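Serine/threonine-protein kinase/endoribonuclease IRE1 (Saccharomyces cerevisiae, PDB 2BE1) senses unfolded proteins in the endoplasmic reticulum through its lumenal domain, the part described here, and then activates its own endoribonuclease to splice HAC1 precursor mRNA. Local coordinates at residues D26-I32 with W236-F241; I61-G67 with N188-S192; D111-T116 with L177-D183; D212-I216 with A226-R232. All coordinates share one frame. Residues are numbered along the deposited sequence.

Contact 1 of 4, residues D26-I32 with W236-F241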
loop_
_atom_site.group_PDB
_atom_site.type_symbol
_atom_site.label_atom_id
_atom_site.label_comp_id
_atom_site.label_asym_id
_atom_site.label_seq_id
_atom_site.Cartn_x
_atom_site.Cartn_y
_atom_site.Cartn_z
ATOM N N ASP A 26 -7.332 -18.014 -27.613
ATOM C CA ASP A 26 -6.448 -18.990 -28.233
ATOM C C ASP A 26 -5.454 -18.315 -29.132
ATOM O O ASP A 26 -5.786 -17.888 -30.225
ATOM C CB ASP A 26 -7.250 -20.008 -29.047
ATOM C CG ASP A 26 -6.369 -20.957 -29.864
ATOM O OD1 ASP A 26 -6.926 -21.713 -30.660
ATOM O OD2 ASP A 26 -5.134 -20.962 -29.741
ATOM N N ARG A 27 -4.224 -18.276 -28.667
ATOM C CA ARG A 27 -3.072 -17.783 -29.406
ATOM C C ARG A 27 -2.983 -18.127 -30.900
ATOM O O ARG A 27 -2.246 -17.489 -31.654
ATOM C CB ARG A 27 -1.822 -18.339 -28.729
ATOM C CG ARG A 27 -0.630 -17.460 -28.875
ATOM C CD ARG A 27 0.602 -18.059 -28.305
ATOM N NE ARG A 27 1.715 -17.130 -28.445
ATOM C CZ ARG A 27 2.088 -16.287 -27.471
ATOM N NH1 ARG A 27 1.408 -16.272 -26.310
ATOM N NH2 ARG A 27 3.150 -15.450 -27.618
ATOM N N ARG A 28 -3.704 -19.130 -31.353
ATOM C CA ARG A 28 -3.463 -19.526 -32.721
ATOM C C ARG A 28 -4.343 -18.884 -33.727
ATOM O O ARG A 28 -4.025 -18.882 -34.900
ATOM C CB ARG A 28 -3.456 -21.018 -32.902
ATOM C CG ARG A 28 -2.032 -21.599 -32.747
ATOM C CD ARG A 28 -2.140 -23.024 -32.237
ATOM N NE ARG A 28 -3.351 -23.148 -31.424
ATOM C CZ ARG A 28 -4.018 -24.273 -31.191
ATOM N NH1 ARG A 28 -5.114 -24.196 -30.447
ATOM N NH2 ARG A 28 -3.615 -25.452 -31.685
ATOM N N ASN A 29 -5.435 -18.306 -33.260
ATOM C CA ASN A 29 -6.394 -17.738 -34.154
ATOM C C ASN A 29 -7.112 -16.548 -33.549
ATOM O O ASN A 29 -7.828 -15.841 -34.246
ATOM C CB ASN A 29 -7.390 -18.812 -34.459
ATOM C CG ASN A 29 -7.852 -19.496 -33.236
ATOM O OD1 ASN A 29 -7.821 -18.944 -32.147
ATOM N ND2 ASN A 29 -8.306 -20.703 -33.395
ATOM N N GLY A 30 -6.947 -16.331 -32.243
ATOM C CA GLY A 30 -7.688 -15.265 -31.533
ATOM C C GLY A 30 -9.126 -15.635 -31.180
ATOM O O GLY A 30 -9.960 -14.761 -30.964
ATOM N N HIS A 31 -9.399 -16.936 -31.148
ATOM C CA HIS A 31 -10.635 -17.489 -30.672
ATOM C C HIS A 31 -10.808 -17.234 -29.175
ATOM O O HIS A 31 -9.872 -17.417 -28.383
ATOM C CB HIS A 31 -10.605 -18.990 -30.928
ATOM C CG HIS A 31 -11.118 -19.377 -32.273
ATOM N ND1 HIS A 31 -10.888 -18.620 -33.408
ATOM C CD2 HIS A 31 -11.864 -20.436 -32.677
ATOM C CE1 HIS A 31 -11.476 -19.186 -34.452
ATOM N NE2 HIS A 31 -12.085 -20.281 -34.034
ATOM N N ILE A 32 -12.023 -16.852 -28.795
ATOM C CA ILE A 32 -12.332 -16.558 -27.405
ATOM C C ILE A 32 -12.730 -17.837 -26.647
ATOM O O ILE A 32 -13.894 -18.173 -26.521
ATOM C CB ILE A 32 -13.350 -15.375 -27.296
ATOM C CG1 ILE A 32 -12.655 -14.103 -27.732
ATOM C CG2 ILE A 32 -13.850 -15.183 -25.894
ATOM C CD1 ILE A 32 -13.519 -12.939 -27.871
ATOM N N TRP A 236 -3.803 -12.822 -37.444
ATOM C CA TRP A 236 -5.196 -13.016 -37.111
ATOM C C TRP A 236 -5.784 -11.795 -36.437
ATOM O O TRP A 236 -5.070 -10.988 -35.882
ATOM C CB TRP A 236 -5.467 -14.353 -36.392
ATOM C CG TRP A 236 -4.790 -14.582 -35.097
ATOM C CD1 TRP A 236 -3.862 -15.536 -34.805
ATOM C CD2 TRP A 236 -5.015 -13.883 -33.881
ATOM N NE1 TRP A 236 -3.464 -15.461 -33.488
ATOM C CE2 TRP A 236 -4.165 -14.453 -32.900
ATOM C CE3 TRP A 236 -5.860 -12.817 -33.515
ATOM C CZ2 TRP A 236 -4.123 -13.993 -31.601
ATOM C CZ3 TRP A 236 -5.813 -12.346 -32.196
ATOM C CH2 TRP A 236 -4.941 -12.935 -31.260
ATOM N N VAL A 237 -7.093 -11.623 -36.546
ATOM C CA VAL A 237 -7.801 -10.644 -35.716
ATOM C C VAL A 237 -8.874 -11.353 -34.844
ATOM O O VAL A 237 -9.611 -12.212 -35.295
ATOM C CB VAL A 237 -8.377 -9.503 -36.588
ATOM C CG1 VAL A 237 -9.030 -8.463 -35.745
ATOM C CG2 VAL A 237 -7.287 -8.881 -37.365
ATOM N N SER A 238 -8.955 -11.002 -33.578
ATOM C CA SER A 238 -9.877 -11.683 -32.681
ATOM C C SER A 238 -11.306 -11.182 -32.869
ATOM O O SER A 238 -11.516 -10.124 -33.483
ATOM C CB SER A 238 -9.495 -11.307 -31.287
ATOM O OG SER A 238 -9.953 -9.966 -31.060
ATOM N N PRO A 239 -12.288 -11.874 -32.264
ATOM C CA PRO A 239 -13.633 -11.343 -32.283
ATOM C C PRO A 239 -13.754 -10.182 -31.277
ATOM O O PRO A 239 -12.718 -9.753 -30.722
ATOM C CB PRO A 239 -14.501 -12.538 -31.874
ATOM C CG PRO A 239 -13.631 -13.578 -31.410
ATOM C CD PRO A 239 -12.210 -13.110 -31.483
ATOM N N THR A 240 -14.965 -9.662 -31.040
ATOM C CA THR A 240 -15.046 -8.537 -30.140
ATOM C C THR A 240 -15.090 -8.884 -28.679
ATOM O O THR A 240 -15.721 -9.883 -28.274
ATOM C CB THR A 240 -16.179 -7.659 -30.410
ATOM O OG1 THR A 240 -15.807 -6.907 -31.522
ATOM C CG2 THR A 240 -16.286 -6.624 -29.298
ATOM N N PHE A 241 -14.438 -8.058 -27.873
ATOM C CA PHE A 241 -14.535 -8.252 -26.454
ATOM C C PHE A 241 -15.475 -7.173 -25.907
ATOM O O PHE A 241 -15.623 -6.054 -26.534
ATOM C CB PHE A 241 -13.167 -8.126 -25.840
ATOM C CG PHE A 241 -12.217 -9.188 -26.278
ATOM C CD1 PHE A 241 -11.377 -8.985 -27.380
ATOM C CD2 PHE A 241 -12.121 -10.391 -25.544
ATOM C CE1 PHE A 241 -10.449 -9.956 -27.741
ATOM C CE2 PHE A 241 -11.190 -11.381 -25.884
ATOM C CZ PHE A 241 -10.348 -11.179 -26.982
#

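Contact 2 of 4, residues I61-G67 with N188-S192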
loop_
_atom_site.group_PDB
_atom_site.type_symbol
_atom_site.label_atom_id
_atom_site.label_comp_id
_atom_site.label_asym_id
_atom_site.label_seq_id
_atom_site.Cartn_x
_atom_site.Cartn_y
_atom_site.Cartn_z
ATOM N N ILE A 61 -7.551 8.606 -16.260
ATOM C CA ILE A 61 -6.331 7.749 -16.071
ATOM C C ILE A 61 -6.105 6.670 -17.117
ATOM O O ILE A 61 -7.049 6.137 -17.755
ATOM C CB ILE A 61 -6.314 7.086 -14.752
ATOM C CG1 ILE A 61 -7.384 6.028 -14.743
ATOM C CG2 ILE A 61 -6.577 8.128 -13.621
ATOM C CD1 ILE A 61 -8.000 5.948 -13.396
ATOM N N GLU A 62 -4.841 6.377 -17.356
ATOM C CA GLU A 62 -4.572 5.316 -18.307
ATOM C C GLU A 62 -4.598 4.038 -17.470
ATOM O O GLU A 62 -3.848 3.910 -16.484
ATOM C CB GLU A 62 -3.249 5.484 -19.028
ATOM C CG GLU A 62 -2.861 4.266 -19.814
ATOM C CD GLU A 62 -1.545 4.449 -20.532
ATOM O OE1 GLU A 62 -1.397 4.103 -21.745
ATOM O OE2 GLU A 62 -0.645 4.977 -19.879
ATOM N N PRO A 63 -5.488 3.097 -17.816
ATOM C CA PRO A 63 -5.650 1.931 -16.975
ATOM C C PRO A 63 -4.534 1.012 -17.320
ATOM O O PRO A 63 -4.724 0.078 -18.101
ATOM C CB PRO A 63 -6.949 1.316 -17.475
ATOM C CG PRO A 63 -6.981 1.650 -18.853
ATOM C CD PRO A 63 -6.372 3.038 -18.985
ATOM N N PHE A 64 -3.346 1.269 -16.828
ATOM C CA PHE A 64 -2.288 0.409 -17.274
ATOM C C PHE A 64 -1.075 0.710 -16.457
ATOM O O PHE A 64 -0.817 1.858 -16.100
ATOM C CB PHE A 64 -2.011 0.557 -18.764
ATOM C CG PHE A 64 -0.776 -0.115 -19.170
ATOM C CD1 PHE A 64 -0.785 -1.452 -19.501
ATOM C CD2 PHE A 64 0.456 0.554 -19.136
ATOM C CE1 PHE A 64 0.434 -2.108 -19.864
ATOM C CE2 PHE A 64 1.676 -0.111 -19.505
ATOM C CZ PHE A 64 1.658 -1.422 -19.865
ATOM N N GLY A 65 -0.335 -0.320 -16.125
ATOM C CA GLY A 65 0.781 -0.116 -15.271
ATOM C C GLY A 65 0.426 0.575 -13.979
ATOM O O GLY A 65 -0.549 0.205 -13.305
ATOM N N ASP A 66 1.249 1.573 -13.654
ATOM C CA ASP A 66 1.096 2.382 -12.467
ATOM C C ASP A 66 -0.202 3.122 -12.450
ATOM O O ASP A 66 -0.522 3.768 -11.473
ATOM C CB ASP A 66 2.203 3.392 -12.418
ATOM C CG ASP A 66 3.465 2.844 -11.742
ATOM O OD1 ASP A 66 3.472 1.693 -11.220
ATOM O OD2 ASP A 66 4.486 3.579 -11.708
ATOM N N GLY A 67 -0.950 3.011 -13.544
ATOM C CA GLY A 67 -2.122 3.831 -13.788
ATOM C C GLY A 67 -1.798 5.318 -13.903
ATOM O O GLY A 67 -1.993 6.103 -12.936
ATOM N N ASN A 188 -12.381 11.216 -6.126
ATOM C CA ASN A 188 -12.336 9.852 -5.608
ATOM C C ASN A 188 -12.139 8.711 -6.560
ATOM O O ASN A 188 -13.011 7.878 -6.691
ATOM C CB ASN A 188 -13.586 9.543 -4.843
ATOM C CG ASN A 188 -13.325 8.532 -3.812
ATOM O OD1 ASN A 188 -13.933 8.581 -2.742
ATOM N ND2 ASN A 188 -12.374 7.592 -4.097
ATOM N N VAL A 189 -10.970 8.651 -7.169
ATOM C CA VAL A 189 -10.664 7.582 -8.113
ATOM C C VAL A 189 -10.371 6.234 -7.441
ATOM O O VAL A 189 -9.897 6.220 -6.318
ATOM C CB VAL A 189 -9.534 7.962 -9.131
ATOM C CG1 VAL A 189 -8.760 9.192 -8.702
ATOM C CG2 VAL A 189 -8.647 6.730 -9.471
ATOM N N THR A 190 -10.705 5.126 -8.112
ATOM C CA THR A 190 -10.258 3.781 -7.716
ATOM C C THR A 190 -9.737 3.094 -9.019
ATOM O O THR A 190 -10.328 3.269 -10.062
ATOM C CB THR A 190 -11.383 2.964 -6.943
ATOM O OG1 THR A 190 -12.049 2.076 -7.829
ATOM C CG2 THR A 190 -12.459 3.862 -6.340
ATOM N N TYR A 191 -8.602 2.403 -8.976
ATOM C CA TYR A 191 -7.955 1.889 -10.186
ATOM C C TYR A 191 -7.350 0.507 -9.899
ATOM O O TYR A 191 -6.510 0.344 -9.014
ATOM C CB TYR A 191 -6.858 2.836 -10.645
ATOM C CG TYR A 191 -5.764 2.186 -11.451
ATOM C CD1 TYR A 191 -6.061 1.464 -12.550
ATOM C CD2 TYR A 191 -4.401 2.316 -11.102
ATOM C CE1 TYR A 191 -5.041 0.854 -13.331
ATOM C CE2 TYR A 191 -3.363 1.722 -11.848
ATOM C CZ TYR A 191 -3.692 0.988 -12.970
ATOM O OH TYR A 191 -2.741 0.360 -13.782
ATOM N N SER A 192 -7.765 -0.510 -10.616
ATOM C CA SER A 192 -7.325 -1.831 -10.276
ATOM C C SER A 192 -6.527 -2.325 -11.475
ATOM O O SER A 192 -6.410 -1.596 -12.437
ATOM C CB SER A 192 -8.567 -2.682 -9.930
ATOM O OG SER A 192 -9.404 -3.064 -11.048
#

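Contact 3 of 4, residues D111-T116 with L177-D183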
loop_
_atom_site.group_PDB
_atom_site.type_symbol
_atom_site.label_atom_id
_atom_site.label_comp_id
_atom_site.label_asym_id
_atom_site.label_seq_id
_atom_site.Cartn_x
_atom_site.Cartn_y
_atom_site.Cartn_z
ATOM N N ASP A 111 -6.187 27.451 -1.398
ATOM C CA ASP A 111 -6.884 26.253 -0.865
ATOM C C ASP A 111 -6.019 25.068 -0.426
ATOM O O ASP A 111 -4.933 24.862 -0.954
ATOM C CB ASP A 111 -7.958 25.738 -1.845
ATOM C CG ASP A 111 -8.852 24.635 -1.227
ATOM O OD1 ASP A 111 -9.260 23.726 -1.989
ATOM O OD2 ASP A 111 -9.128 24.665 0.013
ATOM N N GLU A 112 -6.550 24.277 0.513
ATOM C CA GLU A 112 -5.927 23.035 0.948
ATOM C C GLU A 112 -6.662 21.704 0.619
ATOM O O GLU A 112 -7.867 21.566 0.832
ATOM C CB GLU A 112 -5.623 23.131 2.427
ATOM C CG GLU A 112 -6.734 23.667 3.227
ATOM C CD GLU A 112 -6.596 23.231 4.641
ATOM O OE1 GLU A 112 -6.764 22.045 4.920
ATOM O OE2 GLU A 112 -6.288 24.056 5.500
ATOM N N LYS A 113 -5.895 20.750 0.080
ATOM C CA LYS A 113 -6.294 19.348 -0.113
ATOM C C LYS A 113 -5.612 18.378 0.911
ATOM O O LYS A 113 -4.590 18.701 1.546
ATOM C CB LYS A 113 -5.969 18.892 -1.549
ATOM C CG LYS A 113 -6.902 19.368 -2.630
ATOM C CD LYS A 113 -6.331 20.601 -3.313
ATOM C CE LYS A 113 -7.371 21.413 -4.118
ATOM N NZ LYS A 113 -7.140 22.877 -3.736
ATOM N N VAL A 114 -6.202 17.192 1.058
ATOM C CA VAL A 114 -5.594 16.071 1.786
ATOM C C VAL A 114 -5.761 14.736 1.031
ATOM O O VAL A 114 -6.878 14.350 0.684
ATOM C CB VAL A 114 -6.093 15.995 3.273
ATOM C CG1 VAL A 114 -7.557 15.856 3.372
ATOM C CG2 VAL A 114 -5.500 14.823 3.959
ATOM N N TYR A 115 -4.646 14.059 0.764
ATOM C CA TYR A 115 -4.634 12.846 -0.077
ATOM C C TYR A 115 -4.483 11.608 0.763
ATOM O O TYR A 115 -3.436 11.356 1.332
ATOM C CB TYR A 115 -3.489 12.877 -1.075
ATOM C CG TYR A 115 -3.541 14.054 -2.010
ATOM C CD1 TYR A 115 -3.363 15.350 -1.536
ATOM C CD2 TYR A 115 -3.755 13.886 -3.392
ATOM C CE1 TYR A 115 -3.394 16.462 -2.408
ATOM C CE2 TYR A 115 -3.783 14.980 -4.276
ATOM C CZ TYR A 115 -3.593 16.267 -3.760
ATOM O OH TYR A 115 -3.601 17.394 -4.540
ATOM N N THR A 116 -5.552 10.847 0.864
ATOM C CA THR A 116 -5.507 9.606 1.575
ATOM C C THR A 116 -5.593 8.490 0.586
ATOM O O THR A 116 -6.345 8.535 -0.374
ATOM C CB THR A 116 -6.626 9.455 2.551
ATOM O OG1 THR A 116 -7.862 9.440 1.852
ATOM C CG2 THR A 116 -6.621 10.576 3.428
ATOM N N LEU A 177 -7.315 6.096 -4.538
ATOM C CA LEU A 177 -6.861 7.392 -4.080
ATOM C C LEU A 177 -8.083 8.246 -3.803
ATOM O O LEU A 177 -9.044 8.221 -4.573
ATOM C CB LEU A 177 -6.041 8.034 -5.175
ATOM C CG LEU A 177 -5.575 9.362 -4.675
ATOM C CD1 LEU A 177 -4.148 9.203 -4.206
ATOM C CD2 LEU A 177 -5.691 10.287 -5.856
ATOM N N GLY A 178 -8.059 8.990 -2.710
ATOM C CA GLY A 178 -9.205 9.772 -2.335
ATOM C C GLY A 178 -8.651 11.129 -2.092
ATOM O O GLY A 178 -7.867 11.284 -1.195
ATOM N N ILE A 179 -9.017 12.124 -2.889
ATOM C CA ILE A 179 -8.573 13.481 -2.570
ATOM C C ILE A 179 -9.690 14.401 -2.066
ATOM O O ILE A 179 -10.742 14.488 -2.681
ATOM C CB ILE A 179 -7.715 14.076 -3.653
ATOM C CG1 ILE A 179 -7.920 15.560 -3.687
ATOM C CG2 ILE A 179 -8.031 13.460 -4.974
ATOM C CD1 ILE A 179 -6.770 16.264 -4.213
ATOM N N HIS A 180 -9.439 15.018 -0.895
ATOM C CA HIS A 180 -10.445 15.771 -0.095
ATOM C C HIS A 180 -10.127 17.209 0.104
ATOM O O HIS A 180 -9.453 17.588 1.023
ATOM C CB HIS A 180 -10.725 15.130 1.258
ATOM C CG HIS A 180 -11.319 13.759 1.145
ATOM N ND1 HIS A 180 -12.105 13.370 0.062
ATOM C CD2 HIS A 180 -11.236 12.674 1.964
ATOM C CE1 HIS A 180 -12.485 12.111 0.227
ATOM N NE2 HIS A 180 -11.970 11.665 1.372
ATOM N N SER A 181 -10.653 18.004 -0.802
ATOM C CA SER A 181 -10.383 19.415 -0.855
ATOM C C SER A 181 -11.481 20.093 -0.057
ATOM O O SER A 181 -12.646 19.720 -0.166
ATOM C CB SER A 181 -10.398 19.859 -2.324
ATOM O OG SER A 181 -9.979 21.205 -2.487
ATOM N N TYR A 182 -11.104 21.083 0.743
ATOM C CA TYR A 182 -12.014 21.674 1.732
ATOM C C TYR A 182 -12.964 22.702 1.199
ATOM O O TYR A 182 -13.999 22.955 1.804
ATOM C CB TYR A 182 -11.241 22.307 2.856
ATOM C CG TYR A 182 -10.651 21.282 3.782
ATOM C CD1 TYR A 182 -9.457 20.621 3.452
ATOM C CD2 TYR A 182 -11.281 20.962 4.996
ATOM C CE1 TYR A 182 -8.904 19.683 4.300
ATOM C CE2 TYR A 182 -10.730 20.031 5.858
ATOM C CZ TYR A 182 -9.540 19.398 5.497
ATOM O OH TYR A 182 -8.965 18.474 6.331
ATOM N N ASP A 183 -12.598 23.321 0.085
ATOM C CA ASP A 183 -13.537 24.118 -0.662
ATOM C C ASP A 183 -14.672 23.194 -1.112
ATOM O O ASP A 183 -15.770 23.644 -1.295
ATOM C CB ASP A 183 -12.852 24.789 -1.849
ATOM C CG ASP A 183 -12.727 23.862 -3.051
ATOM O OD1 ASP A 183 -11.783 23.034 -3.116
ATOM O OD2 ASP A 183 -13.588 23.961 -3.947
#

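Contact 4 of 4, residues D212-I216 with A226-R232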
loop_
_atom_site.group_PDB
_atom_site.type_symbol
_atom_site.label_atom_id
_atom_site.label_comp_id
_atom_site.label_asym_id
_atom_site.label_seq_id
_atom_site.Cartn_x
_atom_site.Cartn_y
_atom_site.Cartn_z
ATOM N N ASP A 212 7.294 -17.615 -29.446
ATOM C CA ASP A 212 6.499 -17.717 -30.652
ATOM C C ASP A 212 6.986 -16.812 -31.747
ATOM O O ASP A 212 7.525 -15.761 -31.476
ATOM C CB ASP A 212 5.163 -17.146 -30.248
ATOM C CG ASP A 212 4.113 -17.876 -30.801
ATOM O OD1 ASP A 212 4.489 -18.567 -31.731
ATOM O OD2 ASP A 212 2.978 -17.795 -30.322
ATOM N N GLY A 213 6.746 -17.113 -32.991
ATOM C CA GLY A 213 6.945 -16.008 -33.940
ATOM C C GLY A 213 6.010 -14.812 -33.652
ATOM O O GLY A 213 6.389 -13.629 -33.795
ATOM N N MET A 214 4.791 -15.174 -33.225
ATOM C CA MET A 214 3.637 -14.289 -32.990
ATOM C C MET A 214 3.948 -13.123 -32.086
ATOM O O MET A 214 5.075 -12.952 -31.576
ATOM C CB MET A 214 2.417 -15.055 -32.395
ATOM C CG MET A 214 1.403 -15.620 -33.396
ATOM S SD MET A 214 1.292 -14.605 -34.908
ATOM C CE MET A 214 2.723 -15.229 -35.860
ATOM N N CYS A 215 2.906 -12.352 -31.829
ATOM C CA CYS A 215 3.100 -11.037 -31.305
ATOM C C CYS A 215 1.728 -10.296 -31.365
ATOM O O CYS A 215 1.288 -9.847 -32.442
ATOM C CB CYS A 215 4.144 -10.429 -32.225
ATOM S SG CYS A 215 4.007 -8.730 -32.205
ATOM N N ILE A 216 1.007 -10.233 -30.253
ATOM C CA ILE A 216 -0.375 -9.885 -30.409
ATOM C C ILE A 216 -0.592 -8.609 -29.589
ATOM O O ILE A 216 0.157 -8.388 -28.665
ATOM C CB ILE A 216 -1.336 -11.032 -30.059
ATOM C CG1 ILE A 216 -1.877 -10.747 -28.715
ATOM C CG2 ILE A 216 -0.716 -12.439 -30.004
ATOM C CD1 ILE A 216 -3.316 -10.979 -28.655
ATOM N N ALA A 226 -2.983 -9.943 -33.998
ATOM C CA ALA A 226 -1.696 -10.692 -33.995
ATOM C C ALA A 226 -0.961 -10.485 -35.281
ATOM O O ALA A 226 -1.489 -10.749 -36.366
ATOM C CB ALA A 226 -1.927 -12.161 -33.855
ATOM N N SER A 227 0.280 -10.058 -35.175
ATOM C CA SER A 227 1.116 -9.994 -36.354
ATOM C C SER A 227 2.442 -10.771 -36.192
ATOM O O SER A 227 2.900 -11.071 -35.066
ATOM C CB SER A 227 1.391 -8.544 -36.653
ATOM O OG SER A 227 2.020 -7.984 -35.515
ATOM N N ASP A 228 3.062 -11.079 -37.328
ATOM C CA ASP A 228 4.347 -11.757 -37.301
ATOM C C ASP A 228 5.409 -10.795 -36.870
ATOM O O ASP A 228 5.285 -9.564 -37.038
ATOM C CB ASP A 228 4.717 -12.405 -38.642
ATOM C CG ASP A 228 5.494 -11.480 -39.550
ATOM O OD1 ASP A 228 4.946 -10.433 -39.971
ATOM O OD2 ASP A 228 6.653 -11.828 -39.854
ATOM N N LEU A 229 6.464 -11.379 -36.314
ATOM C CA LEU A 229 7.488 -10.581 -35.701
ATOM C C LEU A 229 8.497 -10.034 -36.716
ATOM O O LEU A 229 8.920 -8.857 -36.626
ATOM C CB LEU A 229 8.159 -11.348 -34.592
ATOM C CG LEU A 229 8.708 -10.273 -33.676
ATOM C CD1 LEU A 229 7.658 -9.931 -32.598
ATOM C CD2 LEU A 229 10.076 -10.653 -33.084
ATOM N N ASP A 230 8.850 -10.883 -37.680
ATOM C CA ASP A 230 9.825 -10.567 -38.716
ATOM C C ASP A 230 9.530 -9.301 -39.439
ATOM O O ASP A 230 10.242 -8.345 -39.271
ATOM C CB ASP A 230 9.828 -11.661 -39.757
ATOM C CG ASP A 230 10.829 -12.776 -39.457
ATOM O OD1 ASP A 230 11.043 -13.603 -40.388
ATOM O OD2 ASP A 230 11.396 -12.824 -38.330
ATOM N N PHE A 231 8.489 -9.331 -40.269
ATOM C CA PHE A 231 7.947 -8.136 -40.949
ATOM C C PHE A 231 6.509 -7.719 -40.619
ATOM O O PHE A 231 5.674 -7.709 -41.474
ATOM C CB PHE A 231 8.072 -8.246 -42.465
ATOM C CG PHE A 231 8.521 -9.600 -42.979
ATOM C CD1 PHE A 231 9.676 -9.690 -43.783
ATOM C CD2 PHE A 231 7.781 -10.758 -42.725
ATOM C CE1 PHE A 231 10.095 -10.891 -44.275
ATOM C CE2 PHE A 231 8.206 -11.982 -43.226
ATOM C CZ PHE A 231 9.360 -12.042 -43.993
ATOM N N ARG A 232 6.249 -7.425 -39.359
ATOM C CA ARG A 232 5.008 -6.883 -38.888
ATOM C C ARG A 232 3.788 -7.027 -39.813
ATOM O O ARG A 232 3.272 -6.024 -40.303
ATOM C CB ARG A 232 5.255 -5.405 -38.608
ATOM C CG ARG A 232 6.451 -5.134 -37.707
ATOM C CD ARG A 232 6.337 -6.015 -36.507
ATOM N NE ARG A 232 5.384 -5.467 -35.523
ATOM C CZ ARG A 232 5.147 -6.000 -34.310
ATOM N NH1 ARG A 232 5.779 -7.130 -33.948
ATOM N NH2 ARG A 232 4.279 -5.413 -33.461
#

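Contact 1 of 4, residues D26-I32 with W236-F241
In the lumenal domain of Ire1, the turn between strands 22-26 and 31-36 of a five-stranded antiparallel sheet lies against the last strand, 234-237, of a separate three-stranded sheet. It is a beta hairpin turn: Asp26 N bonds His31 O at 2.7 Å, and Asp26 and Asn29 each form an Asx turn, with Asp26 OD2 accepting from Arg28 N (2.8 Å). Trp236, with chi1 at p, lays its indole against this turn. Its edge gives a hydrogen bond from NE1 to Arg27 O (3.0 Å), while Gly30 CA sits 3.4 Å from the centroid of the six-membered ring, almost on the ring normal, a CH-pi contact. Gly30 has positive phi, and a CB here would run into the indole. Arg27, its CA-to-CB bond away from the other segment and chi1 to chi3 all t, forms salt bridges with Asp212 and Asp250. Arg28 NH1 forms a salt bridge with Asp26 OD1 (3.1 Å), and its NE another with Asp11. Farther along, Ile32 (chi1 m, chi2 t) reaches 3.6 Å from its CD1 to Pro239 CG, and the same methyl lies over one face of the Phe241 ring, 3.8 Å from CD1 to the ring centroid.

Contact 2 of 4, residues I61-G67 with N188-S192
The loop 61-67, which joins strands 57-61 and 68-73, has no regular structure and folds back on itself. Pro63 centres an inverse gamma turn, and Gly65 and Gly67 both have positive phi. Segment 188-192 enters strand 190-195, and its backbone stays clear of the loop: the closest CA atoms, of Gly67 and Tyr191, are 7.1 Å apart. Side chains therefore make the contact, Tyr191 above all. With chi1 at t, its ring enters the bend of the loop, with Pro63 CA 3.8 Å from Tyr191 CE1 and Asp66 C 3.5 Å from Tyr191 CE2. Beside it, Ile61 CD1 meets Val189 CG2 at 4.1 Å and Tyr191 CB at 4.3 Å, and Ile85 of helix 85-89 touches all three side chains. Asp66 OD1 forms a salt bridge with Arg86. The contact thus joins a loop to the six-stranded sheet near the centre of the domain mainly by apolar packing, a tyrosine ring filling the bend with its hydroxyl set among the loop's backbone polar atoms.

Contact 3 of 4, residues D111-T116 with L177-D183
Val114 and Tyr182 lose the most surface in this antiparallel strand pairing, followed by Ile179. Val114 is tied to His180 by two backbone bonds, Val114 N to His180 O (3.3 Å) and His180 N to Val114 O (3.1 Å). Its CG1 also packs 4.2 Å from Tyr182 CE1. A further backbone bond lies beyond the paired strands, Tyr182 N to Glu112 O at 3.3 Å. Ile179, non-hydrogen-bonded partner of Tyr115, sets its CD1 over one face of that tyrosine ring. Thr116 and Gly178 close the other end as a hydrogen-bonded pair. At the far end Asp111 OD1 comes 2.8 Å from Asp183 OD1; the Ser181 hydroxyl lies within reach of both carboxylates, and Lys113 NZ forms a salt bridge with Asp111 OD1 (2.9 Å), partly offsetting their charge. Phe137 of the second subunit touches the rings of His180 and Tyr182. Backbone bonding thus fixes the strand register, leaving Val114, Thr116, His180 and Tyr182 to meet that subunit, consistent with a place in the homodimer interface.

Contact 4 of 4, residues D212-I216 with A226-R232
Cys215 has an unusual backbone, phi 169° and psi 99°, in the irregular approach to a three-stranded antiparallel sheet. The contact is the open end of the beta hairpin formed by strands 216-219 and 223-227. Ile216 and Ala226 are a non-hydrogen-bonded pair with CA atoms just 3.9 Å apart, and their CB atoms meet at 4.0 Å on the side of the sheet where both touch Trp236. One step outward, Ser227 N bonds Cys215 O at 2.9 Å. Beyond this, side chains and loop backbone both meet. Met214 starts away from the other segment but bends back, bringing SD within 4.2 Å of Ala226 CB. Asp228 uses OD2 to accept from Phe231 N (3.1 Å), an Asx motif shaping the turn toward strand 234-237, while its OD1 serves Ile233 N and Arg235. Asp212 bears a salt bridge to Arg27, which ties the approach to the neighbouring sheet. Leu229 completes the apolar part of the contact, its CD1 lying 3.6 Å from Cys215 CB.

In the fold
Contact 2 is the most buried, centred about 7 Å from the centre of the chain; the other three lie farther out and are partly buried. Contacts 1 and 4 adjoin, their centres about 14 Å apart: both involve the three-stranded sheet, Trp236 packs on Ile216, and Arg27 forms a salt bridge with Asp212. Contacts 2 and 3 likewise share a sheet through neighbouring strands 190-195 and 167-179, and touch where Asn188 meets Leu177. Contact 3, on the opposite side of the chain's centre from contacts 1 and 4, alone meets the second subunit. Its backbone ladder contrasts with the side-chain packing of contact 2 and the sparser hydrogen bonding of contacts 1 and 4.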